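Local coordinates for protein thiamine pyrophosphokinase (Candida albicans, PDB 2G9Z) that catalyses the transfer of a pyrophosphate group from ATP to thiamine, making the cofactor thiamine diphosphate, and binds magnesium ions in its catalytic domain, at residues I73-I78 and F240-N245; G92-L97 and P132-Y137; H166-H171 and N191-S196; E178-D181 and G185-K188; K261-F266 and S273-C278. All coordinates share one frame; numbering follows the deposited sequence.

Contact 1. Residues I73-I78 and F240-N245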
# COMPACT_ATOMS: atom_id res chain seq x y z
N ILE A 73 -8.18 -14.59 5.73
CA ILE A 73 -8.73 -13.83 6.85
C ILE A 73 -8.02 -14.17 8.15
O ILE A 73 -8.10 -15.29 8.64
CB ILE A 73 -10.25 -14.09 6.99
CG1 ILE A 73 -10.96 -13.62 5.71
CG2 ILE A 73 -10.79 -13.37 8.21
CD1 ILE A 73 -12.46 -13.81 5.72
N THR A 74 -7.35 -13.17 8.72
CA THR A 74 -6.59 -13.33 9.95
C THR A 74 -7.21 -12.70 11.19
O THR A 74 -6.72 -12.91 12.30
CB THR A 74 -5.17 -12.75 9.78
OG1 THR A 74 -5.25 -11.32 9.65
CG2 THR A 74 -4.50 -13.33 8.54
N ILE A 75 -8.28 -11.93 11.02
CA ILE A 75 -8.93 -11.29 12.15
C ILE A 75 -9.99 -12.18 12.78
O ILE A 75 -10.23 -13.30 12.33
CB ILE A 75 -9.64 -9.98 11.73
CG1 ILE A 75 -10.81 -10.31 10.80
CG2 ILE A 75 -8.66 -9.05 11.05
CD1 ILE A 75 -11.84 -9.21 10.69
N ASP A 76 -10.62 -11.66 13.83
CA ASP A 76 -11.68 -12.37 14.53
C ASP A 76 -12.95 -12.11 13.72
O ASP A 76 -13.79 -11.28 14.09
CB ASP A 76 -11.84 -11.83 15.95
CG ASP A 76 -12.91 -12.56 16.74
OD1 ASP A 76 -13.69 -13.32 16.13
OD2 ASP A 76 -12.96 -12.37 17.97
N LEU A 77 -13.08 -12.83 12.61
CA LEU A 77 -14.21 -12.71 11.70
C LEU A 77 -15.58 -12.77 12.36
O LEU A 77 -16.42 -11.89 12.14
CB LEU A 77 -14.12 -13.79 10.62
CG LEU A 77 -15.20 -13.75 9.53
CD1 LEU A 77 -15.11 -12.43 8.76
CD2 LEU A 77 -15.01 -14.93 8.60
N ILE A 78 -15.82 -13.81 13.15
CA ILE A 78 -17.11 -13.98 13.81
C ILE A 78 -17.56 -12.79 14.65
O ILE A 78 -18.74 -12.42 14.61
CB ILE A 78 -17.13 -15.26 14.68
CG1 ILE A 78 -17.30 -16.49 13.78
CG2 ILE A 78 -18.28 -15.22 15.68
CD1 ILE A 78 -16.26 -16.63 12.68
N PHE A 240 -13.91 1.70 6.67
CA PHE A 240 -12.79 1.28 7.50
C PHE A 240 -12.14 0.06 6.87
O PHE A 240 -12.80 -0.96 6.67
CB PHE A 240 -13.25 0.89 8.90
CG PHE A 240 -13.57 2.05 9.78
CD1 PHE A 240 -12.56 2.93 10.17
CD2 PHE A 240 -14.86 2.25 10.24
CE1 PHE A 240 -12.85 4.00 11.02
CE2 PHE A 240 -15.16 3.32 11.09
CZ PHE A 240 -14.14 4.19 11.48
N PHE A 241 -10.86 0.17 6.53
CA PHE A 241 -10.14 -0.96 5.98
C PHE A 241 -9.48 -1.61 7.18
O PHE A 241 -8.69 -0.97 7.89
CB PHE A 241 -9.06 -0.51 5.00
CG PHE A 241 -9.58 -0.02 3.69
CD1 PHE A 241 -10.12 -0.91 2.76
CD2 PHE A 241 -9.50 1.32 3.37
CE1 PHE A 241 -10.59 -0.45 1.53
CE2 PHE A 241 -9.97 1.79 2.14
CZ PHE A 241 -10.51 0.91 1.22
N ILE A 242 -9.81 -2.87 7.44
CA ILE A 242 -9.20 -3.57 8.56
C ILE A 242 -8.25 -4.58 7.95
O ILE A 242 -8.67 -5.44 7.17
CB ILE A 242 -10.25 -4.30 9.42
CG1 ILE A 242 -11.13 -3.27 10.14
CG2 ILE A 242 -9.54 -5.20 10.44
CD1 ILE A 242 -12.24 -3.90 10.96
N THR A 243 -6.97 -4.45 8.27
CA THR A 243 -5.97 -5.36 7.73
C THR A 243 -5.35 -6.18 8.83
O THR A 243 -5.76 -6.10 9.99
CB THR A 243 -4.84 -4.60 7.01
OG1 THR A 243 -3.94 -4.05 7.98
CG2 THR A 243 -5.42 -3.47 6.17
N THR A 244 -4.34 -6.97 8.46
CA THR A 244 -3.64 -7.81 9.42
C THR A 244 -2.82 -6.95 10.37
O THR A 244 -2.61 -7.30 11.53
CB THR A 244 -2.70 -8.79 8.69
OG1 THR A 244 -3.47 -9.66 7.85
CG2 THR A 244 -1.91 -9.62 9.69
N ASN A 245 -2.38 -5.80 9.88
CA ASN A 245 -1.54 -4.91 10.67
C ASN A 245 -2.21 -3.69 11.25
O ASN A 245 -1.81 -3.20 12.32
CB ASN A 245 -0.36 -4.47 9.80
CG ASN A 245 0.38 -5.64 9.21
OD1 ASN A 245 1.11 -6.34 9.91
ND2 ASN A 245 0.19 -5.87 7.91

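Contact 2. Residues G92-L97 and P132-Y137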
# COMPACT_ATOMS: atom_id res chain seq x y z
N GLY A 92 -13.36 -13.60 -5.13
CA GLY A 92 -12.48 -14.43 -4.33
C GLY A 92 -12.69 -14.35 -2.83
O GLY A 92 -12.34 -15.27 -2.10
N GLY A 93 -13.25 -13.23 -2.37
CA GLY A 93 -13.50 -13.07 -0.95
C GLY A 93 -14.35 -14.21 -0.39
O GLY A 93 -14.32 -14.48 0.81
N ALA A 94 -15.11 -14.86 -1.26
CA ALA A 94 -15.95 -15.98 -0.84
C ALA A 94 -15.06 -17.16 -0.44
O ALA A 94 -15.35 -17.86 0.53
CB ALA A 94 -16.90 -16.39 -1.97
N ASN A 95 -13.99 -17.38 -1.20
CA ASN A 95 -13.05 -18.46 -0.89
C ASN A 95 -12.43 -18.19 0.47
O ASN A 95 -12.31 -19.09 1.31
CB ASN A 95 -11.92 -18.53 -1.93
CG ASN A 95 -12.42 -18.77 -3.34
OD1 ASN A 95 -13.49 -19.34 -3.54
ND2 ASN A 95 -11.63 -18.36 -4.32
N SER A 96 -12.02 -16.94 0.67
CA SER A 96 -11.41 -16.52 1.92
C SER A 96 -12.34 -16.82 3.09
O SER A 96 -11.92 -17.32 4.13
CB SER A 96 -11.09 -15.02 1.87
OG SER A 96 -10.29 -14.71 0.74
N LEU A 97 -13.62 -16.50 2.90
CA LEU A 97 -14.62 -16.75 3.93
C LEU A 97 -14.78 -18.25 4.15
O LEU A 97 -14.83 -18.72 5.28
CB LEU A 97 -15.97 -16.16 3.52
CG LEU A 97 -17.15 -16.46 4.44
CD1 LEU A 97 -16.88 -15.92 5.83
CD2 LEU A 97 -18.42 -15.84 3.87
N PRO A 132 -15.28 -22.76 -8.13
CA PRO A 132 -16.57 -23.39 -8.46
C PRO A 132 -17.23 -23.98 -7.22
O PRO A 132 -18.42 -23.75 -6.97
CB PRO A 132 -16.18 -24.46 -9.47
CG PRO A 132 -15.04 -23.82 -10.19
CD PRO A 132 -14.23 -23.24 -9.04
N ASP A 133 -16.45 -24.73 -6.45
CA ASP A 133 -16.93 -25.37 -5.23
C ASP A 133 -17.49 -24.37 -4.22
O ASP A 133 -18.58 -24.56 -3.69
CB ASP A 133 -15.79 -26.16 -4.58
CG ASP A 133 -15.72 -27.58 -5.09
OD1 ASP A 133 -15.85 -27.79 -6.32
OD2 ASP A 133 -15.52 -28.50 -4.26
N VAL A 134 -16.72 -23.32 -3.94
CA VAL A 134 -17.16 -22.31 -2.99
C VAL A 134 -18.41 -21.65 -3.54
O VAL A 134 -19.41 -21.49 -2.83
CB VAL A 134 -16.06 -21.24 -2.78
CG1 VAL A 134 -16.60 -20.08 -1.96
CG2 VAL A 134 -14.87 -21.87 -2.08
N LYS A 135 -18.36 -21.29 -4.82
CA LYS A 135 -19.47 -20.65 -5.49
C LYS A 135 -20.74 -21.47 -5.31
O LYS A 135 -21.75 -20.98 -4.82
CB LYS A 135 -19.13 -20.48 -6.97
CG LYS A 135 -20.23 -19.86 -7.82
CD LYS A 135 -19.75 -19.66 -9.25
CE LYS A 135 -19.18 -20.95 -9.84
NZ LYS A 135 -18.58 -20.76 -11.19
N THR A 136 -20.68 -22.74 -5.70
CA THR A 136 -21.83 -23.62 -5.57
C THR A 136 -22.25 -23.75 -4.10
O THR A 136 -23.44 -23.76 -3.79
CB THR A 136 -21.54 -25.01 -6.16
OG1 THR A 136 -20.37 -25.57 -5.55
CG2 THR A 136 -21.32 -24.91 -7.66
N TYR A 137 -21.28 -23.82 -3.20
CA TYR A 137 -21.58 -23.94 -1.78
C TYR A 137 -22.48 -22.81 -1.28
O TYR A 137 -23.55 -23.06 -0.73
CB TYR A 137 -20.30 -23.95 -0.94
CG TYR A 137 -20.60 -24.02 0.54
CD1 TYR A 137 -20.88 -25.24 1.16
CD2 TYR A 137 -20.66 -22.87 1.31
CE1 TYR A 137 -21.22 -25.30 2.51
CE2 TYR A 137 -21.00 -22.91 2.66
CZ TYR A 137 -21.28 -24.14 3.25
OH TYR A 137 -21.63 -24.19 4.58

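Contact 3. Residues H166-H171 and N191-S196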
# COMPACT_ATOMS: atom_id res chain seq x y z
N HIS A 166 -28.23 -1.93 -2.43
CA HIS A 166 -28.98 -2.72 -1.45
C HIS A 166 -29.79 -1.83 -0.51
O HIS A 166 -30.97 -2.08 -0.28
CB HIS A 166 -28.04 -3.57 -0.60
CG HIS A 166 -28.68 -4.13 0.63
ND1 HIS A 166 -29.41 -5.29 0.64
CD2 HIS A 166 -28.74 -3.64 1.90
CE1 HIS A 166 -29.89 -5.51 1.85
NE2 HIS A 166 -29.50 -4.52 2.63
N TYR A 167 -29.15 -0.81 0.05
CA TYR A 167 -29.82 0.09 0.98
C TYR A 167 -30.83 1.01 0.31
O TYR A 167 -31.55 1.76 0.97
CB TYR A 167 -28.78 0.91 1.75
CG TYR A 167 -28.13 0.10 2.85
CD1 TYR A 167 -28.82 -0.20 4.02
CD2 TYR A 167 -26.84 -0.42 2.70
CE1 TYR A 167 -28.27 -1.00 5.01
CE2 TYR A 167 -26.27 -1.23 3.68
CZ TYR A 167 -26.99 -1.52 4.83
OH TYR A 167 -26.46 -2.34 5.80
N GLN A 168 -30.90 0.94 -1.02
CA GLN A 168 -31.85 1.75 -1.75
C GLN A 168 -33.03 0.92 -2.22
O GLN A 168 -34.19 1.34 -2.09
CB GLN A 168 -31.18 2.40 -2.97
CG GLN A 168 -30.15 3.46 -2.64
CD GLN A 168 -30.70 4.58 -1.79
OE1 GLN A 168 -31.75 5.15 -2.09
NE2 GLN A 168 -30.00 4.90 -0.71
N LEU A 169 -32.74 -0.26 -2.74
CA LEU A 169 -33.77 -1.14 -3.30
C LEU A 169 -34.17 -2.41 -2.55
O LEU A 169 -35.31 -2.85 -2.66
CB LEU A 169 -33.36 -1.52 -4.72
CG LEU A 169 -33.50 -0.50 -5.86
CD1 LEU A 169 -33.18 0.90 -5.38
CD2 LEU A 169 -32.58 -0.90 -7.00
N ASN A 170 -33.25 -3.01 -1.80
CA ASN A 170 -33.58 -4.26 -1.13
C ASN A 170 -34.83 -4.28 -0.26
O ASN A 170 -35.62 -5.21 -0.34
CB ASN A 170 -32.39 -4.77 -0.32
CG ASN A 170 -32.64 -6.16 0.22
OD1 ASN A 170 -33.05 -6.34 1.37
ND2 ASN A 170 -32.41 -7.17 -0.62
N HIS A 171 -35.01 -3.26 0.58
CA HIS A 171 -36.18 -3.23 1.45
C HIS A 171 -37.46 -3.28 0.62
O HIS A 171 -38.53 -3.63 1.12
CB HIS A 171 -36.17 -1.99 2.34
CG HIS A 171 -36.44 -0.71 1.61
ND1 HIS A 171 -35.78 -0.35 0.46
CD2 HIS A 171 -37.30 0.30 1.88
CE1 HIS A 171 -36.21 0.83 0.06
NE2 HIS A 171 -37.13 1.25 0.90
N ASN A 191 -26.24 4.56 -11.49
CA ASN A 191 -26.26 5.80 -12.26
C ASN A 191 -27.68 6.19 -12.64
O ASN A 191 -28.10 7.33 -12.40
CB ASN A 191 -25.42 5.63 -13.53
CG ASN A 191 -25.40 6.88 -14.39
OD1 ASN A 191 -25.84 6.87 -15.54
ND2 ASN A 191 -24.89 7.98 -13.83
N GLY A 192 -28.43 5.26 -13.21
CA GLY A 192 -29.79 5.54 -13.61
C GLY A 192 -30.67 5.92 -12.44
O GLY A 192 -31.54 6.79 -12.55
N LEU A 193 -30.45 5.27 -11.30
CA LEU A 193 -31.22 5.54 -10.09
C LEU A 193 -31.06 6.99 -9.66
O LEU A 193 -32.01 7.61 -9.17
CB LEU A 193 -30.78 4.60 -8.97
CG LEU A 193 -31.62 4.61 -7.69
CD1 LEU A 193 -32.99 4.02 -7.97
CD2 LEU A 193 -30.90 3.80 -6.62
N ASN A 194 -29.86 7.53 -9.83
CA ASN A 194 -29.59 8.91 -9.46
C ASN A 194 -30.23 9.89 -10.44
O ASN A 194 -30.78 10.91 -10.03
CB ASN A 194 -28.08 9.15 -9.38
CG ASN A 194 -27.45 8.49 -8.17
OD1 ASN A 194 -27.51 7.27 -8.01
ND2 ASN A 194 -26.86 9.30 -7.30
N ASN A 195 -30.16 9.58 -11.73
CA ASN A 195 -30.75 10.44 -12.75
C ASN A 195 -32.27 10.46 -12.58
O ASN A 195 -32.95 11.36 -13.08
CB ASN A 195 -30.41 9.94 -14.16
CG ASN A 195 -28.92 10.02 -14.46
OD1 ASN A 195 -28.26 10.99 -14.12
ND2 ASN A 195 -28.40 8.99 -15.12
N SER A 196 -32.79 9.45 -11.87
CA SER A 196 -34.22 9.33 -11.62
C SER A 196 -34.58 9.94 -10.26
O SER A 196 -35.75 9.97 -9.87
CB SER A 196 -34.62 7.85 -11.65
OG SER A 196 -36.02 7.69 -11.52

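Contact 4. Residues E178-D181 and G185-K188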
# COMPACT_ATOMS: atom_id res chain seq x y z
N GLU A 178 -31.62 -9.36 -9.52
CA GLU A 178 -31.81 -10.30 -10.62
C GLU A 178 -32.24 -9.57 -11.89
O GLU A 178 -32.89 -8.52 -11.83
CB GLU A 178 -32.84 -11.37 -10.24
CG GLU A 178 -32.53 -12.04 -8.90
CD GLU A 178 -33.27 -13.35 -8.71
OE1 GLU A 178 -34.49 -13.39 -8.95
OE2 GLU A 178 -32.62 -14.34 -8.30
N SER A 179 -31.85 -10.12 -13.03
CA SER A 179 -32.19 -9.54 -14.32
C SER A 179 -31.50 -8.22 -14.65
O SER A 179 -31.90 -7.53 -15.59
CB SER A 179 -33.70 -9.38 -14.45
OG SER A 179 -34.32 -10.64 -14.64
N ILE A 180 -30.48 -7.85 -13.88
CA ILE A 180 -29.75 -6.61 -14.17
C ILE A 180 -28.77 -6.97 -15.27
O ILE A 180 -28.49 -8.14 -15.50
CB ILE A 180 -28.95 -6.09 -12.95
CG1 ILE A 180 -27.81 -7.05 -12.63
CG2 ILE A 180 -29.88 -5.93 -11.76
CD1 ILE A 180 -26.80 -6.47 -11.66
N ASP A 181 -28.25 -5.96 -15.96
CA ASP A 181 -27.30 -6.23 -17.04
C ASP A 181 -26.10 -6.99 -16.48
O ASP A 181 -25.57 -6.65 -15.42
CB ASP A 181 -26.87 -4.92 -17.69
CG ASP A 181 -26.00 -5.15 -18.91
OD1 ASP A 181 -24.83 -5.57 -18.74
OD2 ASP A 181 -26.48 -4.91 -20.03
N GLY A 185 -24.46 -3.89 -14.99
CA GLY A 185 -25.79 -3.53 -14.52
C GLY A 185 -25.77 -2.75 -13.22
O GLY A 185 -26.52 -1.79 -13.05
N LEU A 186 -24.91 -3.15 -12.29
CA LEU A 186 -24.82 -2.46 -11.01
C LEU A 186 -24.41 -1.00 -11.22
O LEU A 186 -25.01 -0.09 -10.64
CB LEU A 186 -23.79 -3.13 -10.09
CG LEU A 186 -24.10 -4.55 -9.59
CD1 LEU A 186 -22.93 -5.04 -8.73
CD2 LEU A 186 -25.40 -4.55 -8.79
N ALA A 187 -23.39 -0.80 -12.05
CA ALA A 187 -22.90 0.54 -12.35
C ALA A 187 -23.99 1.36 -13.03
O ALA A 187 -24.23 2.51 -12.67
CB ALA A 187 -21.67 0.46 -13.24
N LYS A 188 -24.64 0.76 -14.01
CA LYS A 188 -25.71 1.44 -14.73
C LYS A 188 -26.83 1.79 -13.76
O LYS A 188 -27.21 2.94 -13.63
CB LYS A 188 -26.26 0.55 -15.85
CG LYS A 188 -25.29 0.32 -16.99
CD LYS A 188 -25.89 -0.60 -18.05
CE LYS A 188 -24.93 -0.80 -19.21
NZ LYS A 188 -25.51 -1.66 -20.28

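Contact 5. Residues K261-F266 and S273-C278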
# COMPACT_ATOMS: atom_id res chain seq x y z
N LYS A 261 -12.24 3.98 24.09
CA LYS A 261 -12.25 3.78 25.55
C LYS A 261 -10.86 4.08 26.09
O LYS A 261 -10.69 4.92 26.97
CB LYS A 261 -12.64 2.34 25.89
CG LYS A 261 -12.49 1.97 27.35
CD LYS A 261 -12.62 0.46 27.54
CE LYS A 261 -12.38 0.07 28.99
NZ LYS A 261 -13.40 0.67 29.89
N ASN A 262 -9.87 3.37 25.56
CA ASN A 262 -8.46 3.56 25.90
C ASN A 262 -7.65 2.88 24.81
O ASN A 262 -8.22 2.26 23.91
CB ASN A 262 -8.11 2.97 27.28
CG ASN A 262 -8.55 1.53 27.44
OD1 ASN A 262 -8.30 0.69 26.58
ND2 ASN A 262 -9.21 1.25 28.55
N ARG A 263 -6.34 3.00 24.87
CA ARG A 263 -5.48 2.40 23.86
C ARG A 263 -5.31 0.89 24.03
O ARG A 263 -4.91 0.19 23.10
CB ARG A 263 -4.11 3.09 23.88
CG ARG A 263 -4.19 4.55 23.45
CD ARG A 263 -2.90 5.28 23.74
NE ARG A 263 -2.61 5.31 25.17
CZ ARG A 263 -1.56 5.92 25.70
NH1 ARG A 263 -0.70 6.56 24.91
NH2 ARG A 263 -1.36 5.89 27.01
N LEU A 264 -5.63 0.39 25.22
CA LEU A 264 -5.52 -1.04 25.49
C LEU A 264 -6.50 -1.82 24.62
O LEU A 264 -6.34 -3.02 24.41
CB LEU A 264 -5.82 -1.32 26.97
CG LEU A 264 -4.76 -0.78 27.93
CD1 LEU A 264 -5.23 -0.93 29.37
CD2 LEU A 264 -3.45 -1.53 27.69
N MET A 265 -7.50 -1.12 24.11
CA MET A 265 -8.50 -1.75 23.25
C MET A 265 -7.89 -2.29 21.96
O MET A 265 -8.29 -3.36 21.49
CB MET A 265 -9.59 -0.75 22.89
CG MET A 265 -10.24 -0.07 24.05
SD MET A 265 -11.23 1.30 23.44
CE MET A 265 -12.79 0.48 23.19
N PHE A 266 -6.94 -1.56 21.39
CA PHE A 266 -6.32 -1.98 20.13
C PHE A 266 -4.81 -2.14 20.17
O PHE A 266 -4.19 -2.52 19.18
CB PHE A 266 -6.68 -1.00 19.00
CG PHE A 266 -6.29 0.43 19.28
CD1 PHE A 266 -7.09 1.25 20.06
CD2 PHE A 266 -5.11 0.95 18.76
CE1 PHE A 266 -6.73 2.57 20.33
CE2 PHE A 266 -4.73 2.27 19.01
CZ PHE A 266 -5.55 3.08 19.80
N SER A 273 6.70 -0.65 24.27
CA SER A 273 5.92 0.08 23.28
C SER A 273 4.76 0.75 24.01
O SER A 273 3.63 0.25 24.00
CB SER A 273 5.38 -0.87 22.21
OG SER A 273 4.58 -0.18 21.27
N PRO A 274 5.02 1.89 24.65
CA PRO A 274 4.01 2.64 25.40
C PRO A 274 2.96 3.33 24.53
O PRO A 274 2.00 3.91 25.05
CB PRO A 274 4.84 3.64 26.19
CG PRO A 274 5.95 3.95 25.23
CD PRO A 274 6.33 2.58 24.72
N THR A 275 3.12 3.27 23.21
CA THR A 275 2.16 3.93 22.34
C THR A 275 1.89 3.23 21.02
O THR A 275 2.79 2.67 20.40
CB THR A 275 2.63 5.36 22.00
OG1 THR A 275 3.94 5.30 21.41
CG2 THR A 275 2.68 6.23 23.24
N PRO A 276 0.62 3.25 20.57
CA PRO A 276 0.22 2.63 19.31
C PRO A 276 0.81 3.44 18.15
O PRO A 276 0.91 4.67 18.24
CB PRO A 276 -1.30 2.73 19.33
CG PRO A 276 -1.63 2.78 20.80
CD PRO A 276 -0.56 3.69 21.33
N THR A 277 1.20 2.76 17.08
CA THR A 277 1.77 3.43 15.92
C THR A 277 0.68 3.90 14.96
O THR A 277 -0.36 3.25 14.83
CB THR A 277 2.73 2.49 15.18
OG1 THR A 277 3.86 2.22 16.01
CG2 THR A 277 3.19 3.11 13.87
N CYS A 278 0.92 5.01 14.27
CA CYS A 278 -0.05 5.53 13.31
C CYS A 278 0.65 6.35 12.24
O CYS A 278 1.84 6.66 12.35
CB CYS A 278 -1.11 6.38 14.00
SG CYS A 278 -0.48 7.90 14.74

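Contact 1. Residues I73-I78 and F240-N245
Thr74 meets Thr244 through a single hydroxyl-to-hydroxyl bond, and its side chain can be followed outward from the backbone. Its CB points at the 240-245 segment and stands 4.0 Å from Thr244 OG1. One branch, OG1, lies between the backbone N and the carbonyl carbon (chi1 67°) and is carried to 3.0 Å from Thr244 OG1; either hydroxyl could be the donor. The other branch, CG2, passes 3.9 Å from that same Thr244 oxygen, and the two side chains cross at about a right angle. Both threonines are exposed, so the bond lies at the surface.

The apolar half lies one residue further on. Ile75 CG2 sits 4.0 Å from Ile242 CG2, again with the side chains near perpendicular, and strand 205-210 adds Leu210 to both isoleucines. Leu80 of helix 77-81 also touches both. Beyond the strand end, Thr243 OG1 accepts from Asn245 N at 3.0 Å, an ST turn, and bonds also to Asp246 N. The contact thus joins the loop before helix 77-81, which Asp76 N-caps, to the turn linking antiparallel strands 237-242 and 246-251, a beta hairpin in the large mixed sheet.

Contact 2. Residues G92-L97 and P132-Y137
Val134 packs against Ala94 and Asn95 where two helices of the alpha/beta catalytic domain, 93-100 and 132-139, come together. Each helix follows a strand of the parallel part of the large sheet, 86-90 and 122-125 respectively, and the CA atoms of Asn95 and Val134 are 6.0 Å apart, a close helix-helix approach.

The tight part is built around the two valine branches. CG1 is anti to the backbone N (chi1 171°) and meets Ala94, coming 3.7 Å from Ala94 CB and 3.6 Å from Ala94 O. Val134 CG1 also lies 3.6 Å from Asn95 OD1, an oxygen that CG2 approaches more closely. Across this pair of segments the helices meet by van der Waals contact, the amide oxygen resting on valine carbons. Ile130 and Cys89 extend the apolar surroundings of Ala94.

The outer side of helix 132-139 is looser. Pro132, Asp133 and Thr136 are exposed and make no contact with 92-97, while the ring of Tyr137 turns to other partners, stacking on His141 and meeting Tyr98 edge-to-face.

The Asn95 amide is fixed by the loop leading into the second helix: ND2 donates to Ser129 O, and OD1 accepts from Ser131 N. The Asn95 side chain is about 9 Å from a bound magnesium ion and is not among its ligands. With its amide so held, Asn95 OD1 lies 3.2 Å from Val134 CG2 and 3.3 Å from Val134 CB.

Contact 3. Residues H166-H171 and N191-S196
Gln168 OE1 accepts a hydrogen bond from Val200 N, beyond the end of helix 185-195, while the aliphatic base of the same side chain rests on Leu193 of that helix. The polar tip and the apolar base therefore have separate tasks. The chain of Gln168 bends at its second torsion (chi2 -57°), which turns the amide off the line of CB and CG. Gln168 CB meets Leu193 CD2 at 3.9 Å, and CG lies 4.1 Å from the same methyl. Trp190 also touches the side chain.

Within 191-196, Leu193 makes all the contacts. With CG anti to the backbone N (chi1 -172°), the side chain reaches toward the last turn of helix 155-170 and puts its two methyls at the junction. CD2 serves both partners: besides Gln168 it touches Leu169 CD1 at 3.9 Å, and CD1 of Leu193 comes 4.1 Å from that same Leu169 atom. The two leucines slide past each other in opposite directions, while Gln168 and Leu193 are inclined to one another.

The backbones stay well apart, 9.2 Å between the CA atoms of Gln168 and Leu193, so the side chains bridge the gap. Leu169 continues the apolar patch to Leu189, and Leu193 continues it to Val199. A wider pi-type turn spans 166-170, where Asn170 N still bonds to His166 O at 2.9 Å.

Across the two segments cohesion is dispersive, through methyl and methylene groups; the directional bond, from Val200 N to Gln168 OE1, lies outside them and ties helix 155-170 to the chain that leads into strand 205-210.

Contact 4. Residues E178-D181 and G185-K188
Ile180 and Asp181 meet the first turn of helix 185-195 in three ways. Ile180 CD1 touches Leu186 CD2 at 3.7 Å, the apolar element of the first shell. Next to it the backbones join: Gly185 N donates to Asp181 O at 3.0 Å, a weak bond bent to 131°. Asp181 CB lies 3.6 Å from Gly185 CA, so the chain is closely packed where it enters the helix. At the outer edge Lys188, extended beyond CG, brings NZ to 3.4 Å from Asp181 OD2, a salt bridge whose hydrogen bond is weak at this length.

Further out, the first torsion of Asp181 (chi1 -174°) swings the carboxylate forward over the following residues, where OD1 accepts from Val183 N, an Asx turn leading into helix 185-195, and weakly from Asp184 N. Asp184 also makes a long, weak ion pair with Lys188. Around the apolar pair, Ile146 of strand 144-147 and Gln148 touch both Ile180 and Leu186, and Cys162 and Leu165 of helix 155-170 cover Leu186.

One carboxylate thus has divided duties, backbone amides on OD1 and an ammonium on OD2. Both would probably favour its charged form, while the long salt bridge to an exposed lysine suggests only a modest electrostatic contribution.

Contact 5. Residues K261-F266 and S273-C278
Pro276 receives both Arg263 and Phe266: Phe266 lies on its CB and CG, Arg263 on its CD and CG. Phe266 CE2 is 3.5 Å from Pro276 CB and 3.6 Å from Pro276 CG, the ring being swung there by a first torsion of 57° that sets CG between the backbone N and the carbonyl carbon. The aliphatic part of Arg263 crosses the proline at about a right angle, with Arg263 CD 3.7 Å from Pro276 CD and Arg263 CB 4.0 Å from Pro276 CG. Beyond the contact, Phe266 stacks on Phe50 and meets Tyr260 edge-to-face.

The arginine chain bends at chi3 (-63°), and its guanidinium packs by a methyl, NH1 lying 3.8 Å from Thr275 CG2. Its polar neighbour here is Pro274 O, over one face and 3.8 Å from NH1.

Backbone bonding shapes 261-266, where Phe266 N donates to Arg263 O at 3.2 Å.

Both segments fall in the family's vitamin B1 binding domain, while the guanidinium reaches out to Asp29 and Ser30 near the N terminus. Arg263 therefore works twice: its methylenes cover the buried proline, while its N-H groups are taken up by the backbone carbonyls of Asp29 and Ile317, on NH1, and the Ser30 hydroxyl, on NH2.

How the contacts relate
From the N terminus, contact 1 opens first, at 73-78, and closes only at 240-245, joining the loop before helix 77-81 to the end of strand 237-242; its long loop takes in contacts 2, 3 and 4. Contact 2 closes a loop of 34 residues that includes strand 122-125, and touches contact 1 where Leu77 CD2 meets Leu97 CD1 at 3.5 Å. Contact 3 then ties helix 155-170 to helix 185-195, enclosing contact 4, which closes at the start of the latter helix. No loops cross. Contact 5 follows in series, joining the loop after strand 254-259 to the lead-in of strand 277-281. Contacts 1 and 5 both reach the large mixed sheet.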